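Long-range contacts in polyketide synthase PksJ (Bacillus subtilis subsp. subtilis, PDB 4J1Q), which catalyses stereoselective alpha- and beta-ketoreduction with NADPH, as a ketoreductase domain of the bacillaene assembly line: residues Tyr44-Ile49 against Gly106-Gln111; Lys131-Glu136 against Arg297-Lys302. One frame throughout, in Å; residues are numbered along the deposited sequence.

After strand 22-31 the chain enters strand 46-52, passes through a mostly helical excursion that includes strand 70-74 and helices 81-98 and 100-105, and returns as strand 108-115, where interaction 1 closes the loop with parallel strand pairing. Helix 126-136 follows directly and opens interaction 2, a much longer closure that ends in the loop between strand 286-289 and helix 304-324, within the ketoreductase domain. The two contacts thus lie in series and neither nest nor cross. Their centres are about 17 Å apart. Interaction 1 pairs two neighbouring parallel strands of the N-terminal half, and interaction 2 ties that half to the NADPH-binding half.

Interaction 1: Tyr44-Ile49 against Gly106-Gln111; sequences YTEHII and GRIIIQ
Ile109 is held by Glu46 and Ile48 through both its backbone polar atoms: its N donates to Glu46 O (3.1 Å) and its O accepts from Ile48 N (2.7 Å). Gln111 N then reaches Ile48 O at 2.8 Å. These bonds join strands 46-49 and 108-111, which run parallel at 11° to one another.

Ile109 also supplies the CH-pi contacts, serving two rings with different atoms. Its CB sits over the centre of the Tyr44 ring, 4.0 Å from the centroid, while its CD1 reaches toward CE2 and CZ of that ring. With CG1 anti to the backbone N (chi1 -173°), CG2 is left to cover one face of the His47 ring, offset toward the rim and 3.4 Å from His47 CG.

The polar side-chain bond runs from His47 NE2 to Gln111 OE1 (2.9 Å). The oxygen lies near the ring plane, but the nitrogen stands above the amide plane, and the two planes are 77° apart. Gln143 and the carbonyl of Leu160 bind the NE2 end of the same amide, fixing its rotation.

On the other face of the sheet, Glu46 CB packs on Ile108 CG2 (3.6 Å) and Ile48 on Ile110, while Lys99 and Lys102 take the Glu46 carboxylate in salt bridges. Flanked by strands 70-74 and 140-147, the pair lies inside a parallel, Rossmann-like alpha/beta sheet, next to its outermost strand 70-74, consistent with the structural subdomain of polyketide synthase ketoreductases.

Interaction 2: Lys131-Glu136 against Arg297-Lys302; sequences KTAEIE and RFIIHK
Glu136, in the last turn of helix 126-136, reaches across to the loop at Phe298-Ile299 and carries most of this contact. Its OE1 accepts the backbone N-H of Ile299 at 2.7 Å in a nearly straight bond (165° at the hydrogen). The approach is on the syn side of the carboxylate, slightly out of its plane. CG lies anti to the carbonyl carbon (chi1 -69°) and the chain is extended beyond it, which carries the acid away from the helix to meet the loop.

The tightly packed part lies around Ile299. Its CD1 comes within 3.2 Å of Glu136 OE1 and also touches Ala133, 4.0 Å from the CA, so a methyl group fills the angle between the helix backbone and the acid. Phe93 and Leu96 of helix 81-98, together with Ala349 of helix 349-370, enclose the same isoleucine.

Phe298 forms the looser, exposed side. Glu136 CG stands over one face of its ring, offset toward the rim and 4.2 Å from the centroid. The carboxylate is stacked at 20° to the ring plane, with CD 3.9 Å from Phe298 CD2. This is contact from one side only within the pair, and the two side chains run antiparallel past one another.

The loop turns back on itself beyond this point, Phe298 O accepting from both His301 N and Lys302 N. The second carboxylate oxygen, OE2, takes the backbone N-H of Gly347. Glu136 therefore joins two separate loops of the NADPH-binding half, and because both its oxygens accept peptide N-H groups, the arrangement would probably favour the ionised acid.

Interaction 1: Tyr44-Ile49 against Gly106-Gln111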
loop_
_atom_site.group_PDB
_atom_site.type_symbol
_atom_site.label_atom_id
_atom_site.label_comp_id
_atom_site.label_asym_id
_atom_site.label_seq_id
_atom_site.Cartn_x
_atom_site.Cartn_y
_atom_site.Cartn_z
ATOM N N TYR A 44 -22.548 3.782 -20.466
ATOM C CA TYR A 44 -22.177 2.532 -19.814
ATOM C C TYR A 44 -23.176 1.406 -20.073
ATOM O O TYR A 44 -24.377 1.550 -19.822
ATOM C CB TYR A 44 -21.984 2.742 -18.316
ATOM C CG TYR A 44 -20.854 3.689 -17.998
ATOM C CD1 TYR A 44 -19.544 3.391 -18.373
ATOM C CD2 TYR A 44 -21.108 4.937 -17.426
ATOM C CE1 TYR A 44 -18.512 4.271 -18.118
ATOM C CE2 TYR A 44 -20.083 5.830 -17.175
ATOM C CZ TYR A 44 -18.783 5.484 -17.513
ATOM O OH TYR A 44 -17.763 6.377 -17.266
ATOM N N THR A 45 -22.673 0.288 -20.589
ATOM C CA THR A 45 -23.449 -0.940 -20.667
ATOM C C THR A 45 -23.929 -1.401 -19.296
ATOM O O THR A 45 -24.952 -2.074 -19.195
ATOM C CB THR A 45 -22.627 -2.074 -21.286
ATOM O OG1 THR A 45 -21.444 -2.268 -20.507
ATOM C CG2 THR A 45 -22.240 -1.723 -22.707
ATOM N N GLU A 46 -23.174 -1.067 -18.250
ATOM C CA GLU A 46 -23.488 -1.543 -16.909
ATOM C C GLU A 46 -22.978 -0.613 -15.811
ATOM O O GLU A 46 -21.961 0.065 -15.970
ATOM C CB GLU A 46 -22.952 -2.963 -16.705
ATOM C CG GLU A 46 -23.709 -3.772 -15.659
ATOM C CD GLU A 46 -23.459 -5.270 -15.773
ATOM O OE1 GLU A 46 -23.555 -5.965 -14.733
ATOM O OE2 GLU A 46 -23.173 -5.750 -16.894
ATOM N N HIS A 47 -23.717 -0.559 -14.709
ATOM C CA HIS A 47 -23.359 0.270 -13.568
ATOM C C HIS A 47 -23.417 -0.522 -12.302
ATOM O O HIS A 47 -24.481 -1.045 -11.917
ATOM C CB HIS A 47 -24.281 1.474 -13.445
ATOM C CG HIS A 47 -23.861 2.457 -12.372
ATOM N ND1 HIS A 47 -24.177 3.761 -12.422
ATOM C CD2 HIS A 47 -23.090 2.283 -11.221
ATOM C CE1 HIS A 47 -23.674 4.388 -11.344
ATOM N NE2 HIS A 47 -23.034 3.477 -10.592
ATOM N N ILE A 48 -22.261 -0.600 -11.633
ATOM C CA ILE A 48 -22.132 -1.377 -10.407
ATOM C C ILE A 48 -21.622 -0.518 -9.275
ATOM O O ILE A 48 -20.688 0.268 -9.451
ATOM C CB ILE A 48 -21.182 -2.569 -10.585
ATOM C CG1 ILE A 48 -21.643 -3.426 -11.749
ATOM C CG2 ILE A 48 -21.102 -3.391 -9.305
ATOM C CD1 ILE A 48 -21.046 -4.810 -11.759
ATOM N N ILE A 49 -22.258 -0.654 -8.118
ATOM C CA ILE A 49 -21.836 0.062 -6.929
ATOM C C ILE A 49 -21.678 -0.888 -5.757
ATOM O O ILE A 49 -22.547 -1.720 -5.505
ATOM C CB ILE A 49 -22.790 1.209 -6.560
ATOM C CG1 ILE A 49 -24.206 0.689 -6.364
ATOM C CG2 ILE A 49 -22.787 2.256 -7.658
ATOM C CD1 ILE A 49 -25.208 1.761 -5.965
ATOM N N GLY A 106 -18.401 -4.393 -23.820
ATOM C CA GLY A 106 -18.883 -3.033 -23.626
ATOM C C GLY A 106 -18.441 -2.416 -22.314
ATOM O O GLY A 106 -17.927 -3.111 -21.419
ATOM N N ARG A 107 -18.726 -1.127 -22.160
ATOM C CA ARG A 107 -18.226 -0.366 -21.027
ATOM C C ARG A 107 -18.947 -0.611 -19.716
ATOM O O ARG A 107 -20.149 -0.899 -19.664
ATOM C CB ARG A 107 -18.224 1.125 -21.329
ATOM C CG ARG A 107 -17.075 1.559 -22.209
ATOM C CD ARG A 107 -16.974 3.078 -22.199
ATOM N NE ARG A 107 -15.900 3.559 -23.058
ATOM C CZ ARG A 107 -14.634 3.689 -22.668
ATOM N NH1 ARG A 107 -14.290 3.434 -21.410
ATOM N NH2 ARG A 107 -13.710 4.105 -23.530
ATOM N N ILE A 108 -18.201 -0.458 -18.641
ATOM C CA ILE A 108 -18.788 -0.642 -17.350
ATOM C C ILE A 108 -18.192 0.284 -16.303
ATOM O O ILE A 108 -17.070 0.745 -16.439
ATOM C CB ILE A 108 -18.686 -2.098 -16.903
ATOM C CG1 ILE A 108 -19.031 -3.022 -18.084
ATOM C CG2 ILE A 108 -19.557 -2.325 -15.675
ATOM C CD1 ILE A 108 -19.584 -4.377 -17.698
ATOM N N ILE A 109 -19.005 0.593 -15.299
ATOM C CA ILE A 109 -18.619 1.463 -14.215
ATOM C C ILE A 109 -18.829 0.743 -12.882
ATOM O O ILE A 109 -19.897 0.164 -12.639
ATOM C CB ILE A 109 -19.417 2.787 -14.231
ATOM C CG1 ILE A 109 -18.856 3.730 -13.167
ATOM C CG2 ILE A 109 -20.895 2.521 -13.965
ATOM C CD1 ILE A 109 -19.190 5.198 -13.368
ATOM N N ILE A 110 -17.752 0.652 -12.095
ATOM C CA ILE A 110 -17.862 0.260 -10.697
ATOM C C ILE A 110 -17.497 1.425 -9.805
ATOM O O ILE A 110 -16.470 2.069 -10.012
ATOM C CB ILE A 110 -16.937 -0.912 -10.341
ATOM C CG1 ILE A 110 -16.843 -1.884 -11.506
ATOM C CG2 ILE A 110 -17.421 -1.612 -9.078
ATOM C CD1 ILE A 110 -15.955 -3.068 -11.212
ATOM N N GLN A 111 -18.320 1.656 -8.789
ATOM C CA GLN A 111 -18.039 2.655 -7.785
ATOM C C GLN A 111 -18.056 2.000 -6.419
ATOM O O GLN A 111 -19.047 1.342 -6.036
ATOM C CB GLN A 111 -19.087 3.758 -7.817
ATOM C CG GLN A 111 -19.339 4.318 -9.204
ATOM C CD GLN A 111 -20.351 5.449 -9.188
ATOM O OE1 GLN A 111 -21.504 5.244 -8.813
ATOM N NE2 GLN A 111 -19.913 6.652 -9.552
#

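Interaction 2: Lys131-Glu136 against Arg297-Lys302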
loop_
_atom_site.group_PDB
_atom_site.type_symbol
_atom_site.label_atom_id
_atom_site.label_comp_id
_atom_site.label_asym_id
_atom_site.label_seq_id
_atom_site.Cartn_x
_atom_site.Cartn_y
_atom_site.Cartn_z
ATOM N N LYS A 131 -7.371 0.399 -9.950
ATOM C CA LYS A 131 -6.387 0.856 -10.910
ATOM C C LYS A 131 -5.784 -0.264 -11.751
ATOM O O LYS A 131 -5.648 -0.119 -12.964
ATOM C CB LYS A 131 -5.283 1.632 -10.198
ATOM C CG LYS A 131 -5.821 2.889 -9.544
ATOM C CD LYS A 131 -4.680 3.819 -9.162
ATOM C CE LYS A 131 -5.173 5.266 -9.184
ATOM N NZ LYS A 131 -5.813 5.597 -7.891
ATOM N N THR A 132 -5.489 -1.408 -11.138
ATOM C CA THR A 132 -5.002 -2.542 -11.920
ATOM C C THR A 132 -6.087 -3.062 -12.849
ATOM O O THR A 132 -5.859 -3.191 -14.036
ATOM C CB THR A 132 -4.470 -3.671 -11.026
ATOM O OG1 THR A 132 -3.397 -3.149 -10.221
ATOM C CG2 THR A 132 -3.955 -4.869 -11.883
ATOM N N ALA A 133 -7.286 -3.271 -12.320
ATOM C CA ALA A 133 -8.432 -3.669 -13.137
ATOM C C ALA A 133 -8.623 -2.788 -14.388
ATOM O O ALA A 133 -8.890 -3.317 -15.476
ATOM C CB ALA A 133 -9.707 -3.694 -12.298
ATOM N N GLU A 134 -8.493 -1.455 -14.231
ATOM C CA GLU A 134 -8.595 -0.501 -15.371
ATOM C C GLU A 134 -7.511 -0.717 -16.434
ATOM O O GLU A 134 -7.776 -0.608 -17.625
ATOM C CB GLU A 134 -8.510 0.953 -14.897
ATOM C CG GLU A 134 -9.783 1.488 -14.262
ATOM C CD GLU A 134 -9.926 3.002 -14.418
ATOM O OE1 GLU A 134 -10.571 3.648 -13.576
ATOM O OE2 GLU A 134 -9.450 3.553 -15.432
ATOM N N ILE A 135 -6.280 -0.977 -15.997
ATOM C CA ILE A 135 -5.204 -1.268 -16.938
ATOM C C ILE A 135 -5.469 -2.569 -17.724
ATOM O O ILE A 135 -5.237 -2.636 -18.936
ATOM C CB ILE A 135 -3.834 -1.335 -16.229
ATOM C CG1 ILE A 135 -3.411 0.071 -15.748
ATOM C CG2 ILE A 135 -2.788 -1.927 -17.159
ATOM C CD1 ILE A 135 -2.310 0.049 -14.697
ATOM N N GLU A 136 -6.010 -3.575 -17.042
ATOM C CA GLU A 136 -6.220 -4.889 -17.640
ATOM C C GLU A 136 -7.501 -4.923 -18.467
ATOM O O GLU A 136 -7.637 -5.737 -19.373
ATOM C CB GLU A 136 -6.246 -5.982 -16.558
ATOM C CG GLU A 136 -4.872 -6.211 -15.910
ATOM C CD GLU A 136 -4.853 -7.382 -14.924
ATOM O OE1 GLU A 136 -5.832 -8.158 -14.895
ATOM O OE2 GLU A 136 -3.858 -7.532 -14.165
ATOM N N ARG A 297 0.208 -12.168 -12.554
ATOM C CA ARG A 297 -0.765 -12.797 -13.419
ATOM C C ARG A 297 -1.951 -11.874 -13.625
ATOM O O ARG A 297 -2.335 -11.171 -12.705
ATOM C CB ARG A 297 -1.254 -14.095 -12.809
ATOM C CG ARG A 297 -0.637 -15.300 -13.484
ATOM C CD ARG A 297 -1.473 -16.521 -13.201
ATOM N NE ARG A 297 -0.948 -17.299 -12.082
ATOM C CZ ARG A 297 -1.394 -18.510 -11.764
ATOM N NH1 ARG A 297 -0.886 -19.157 -10.720
ATOM N NH2 ARG A 297 -2.354 -19.080 -12.495
ATOM N N PHE A 298 -2.577 -11.953 -14.801
ATOM C CA PHE A 298 -3.723 -11.112 -15.104
ATOM C C PHE A 298 -4.912 -11.601 -14.311
ATOM O O PHE A 298 -5.068 -12.805 -14.101
ATOM C CB PHE A 298 -4.053 -11.184 -16.592
ATOM C CG PHE A 298 -3.443 -10.080 -17.398
ATOM C CD1 PHE A 298 -2.075 -9.868 -17.386
ATOM C CD2 PHE A 298 -4.233 -9.290 -18.211
ATOM C CE1 PHE A 298 -1.506 -8.866 -18.142
ATOM C CE2 PHE A 298 -3.676 -8.281 -18.964
ATOM C CZ PHE A 298 -2.297 -8.109 -18.970
ATOM N N ILE A 299 -5.794 -10.681 -13.947
ATOM C CA ILE A 299 -6.932 -11.040 -13.149
ATOM C C ILE A 299 -7.674 -12.239 -13.717
ATOM O O ILE A 299 -8.121 -13.106 -12.961
ATOM C CB ILE A 299 -7.888 -9.862 -12.977
ATOM C CG1 ILE A 299 -7.298 -8.900 -11.937
ATOM C CG2 ILE A 299 -9.261 -10.351 -12.529
ATOM C CD1 ILE A 299 -7.606 -7.454 -12.266
ATOM N N ILE A 300 -7.737 -12.340 -15.039
ATOM C CA ILE A 300 -8.500 -13.424 -15.660
ATOM C C ILE A 300 -7.974 -14.831 -15.318
ATOM O O ILE A 300 -8.745 -15.775 -15.161
ATOM C CB ILE A 300 -8.624 -13.241 -17.194
ATOM C CG1 ILE A 300 -9.802 -14.046 -17.717
ATOM C CG2 ILE A 300 -7.329 -13.646 -17.889
ATOM C CD1 ILE A 300 -10.114 -13.830 -19.187
ATOM N N HIS A 301 -6.665 -14.962 -15.167
ATOM C CA HIS A 301 -6.086 -16.261 -14.876
ATOM C C HIS A 301 -5.862 -16.604 -13.423
ATOM O O HIS A 301 -5.961 -17.754 -13.046
ATOM C CB HIS A 301 -4.839 -16.483 -15.704
ATOM C CG HIS A 301 -5.108 -16.403 -17.180
ATOM N ND1 HIS A 301 -4.258 -15.825 -18.035
ATOM C CD2 HIS A 301 -6.248 -16.742 -17.919
ATOM C CE1 HIS A 301 -4.798 -15.824 -19.269
ATOM N NE2 HIS A 301 -6.027 -16.366 -19.188
ATOM N N LYS A 302 -5.687 -15.594 -12.579
ATOM C CA LYS A 302 -5.242 -15.745 -11.180
ATOM C C LYS A 302 -6.123 -16.619 -10.290
ATOM O O LYS A 302 -7.339 -16.451 -10.283
ATOM C CB LYS A 302 -5.247 -14.379 -10.555
ATOM C CG LYS A 302 -3.971 -14.023 -9.874
ATOM C CD LYS A 302 -3.837 -12.524 -9.977
ATOM C CE LYS A 302 -2.948 -12.029 -8.883
ATOM N NZ LYS A 302 -1.526 -12.286 -9.242
#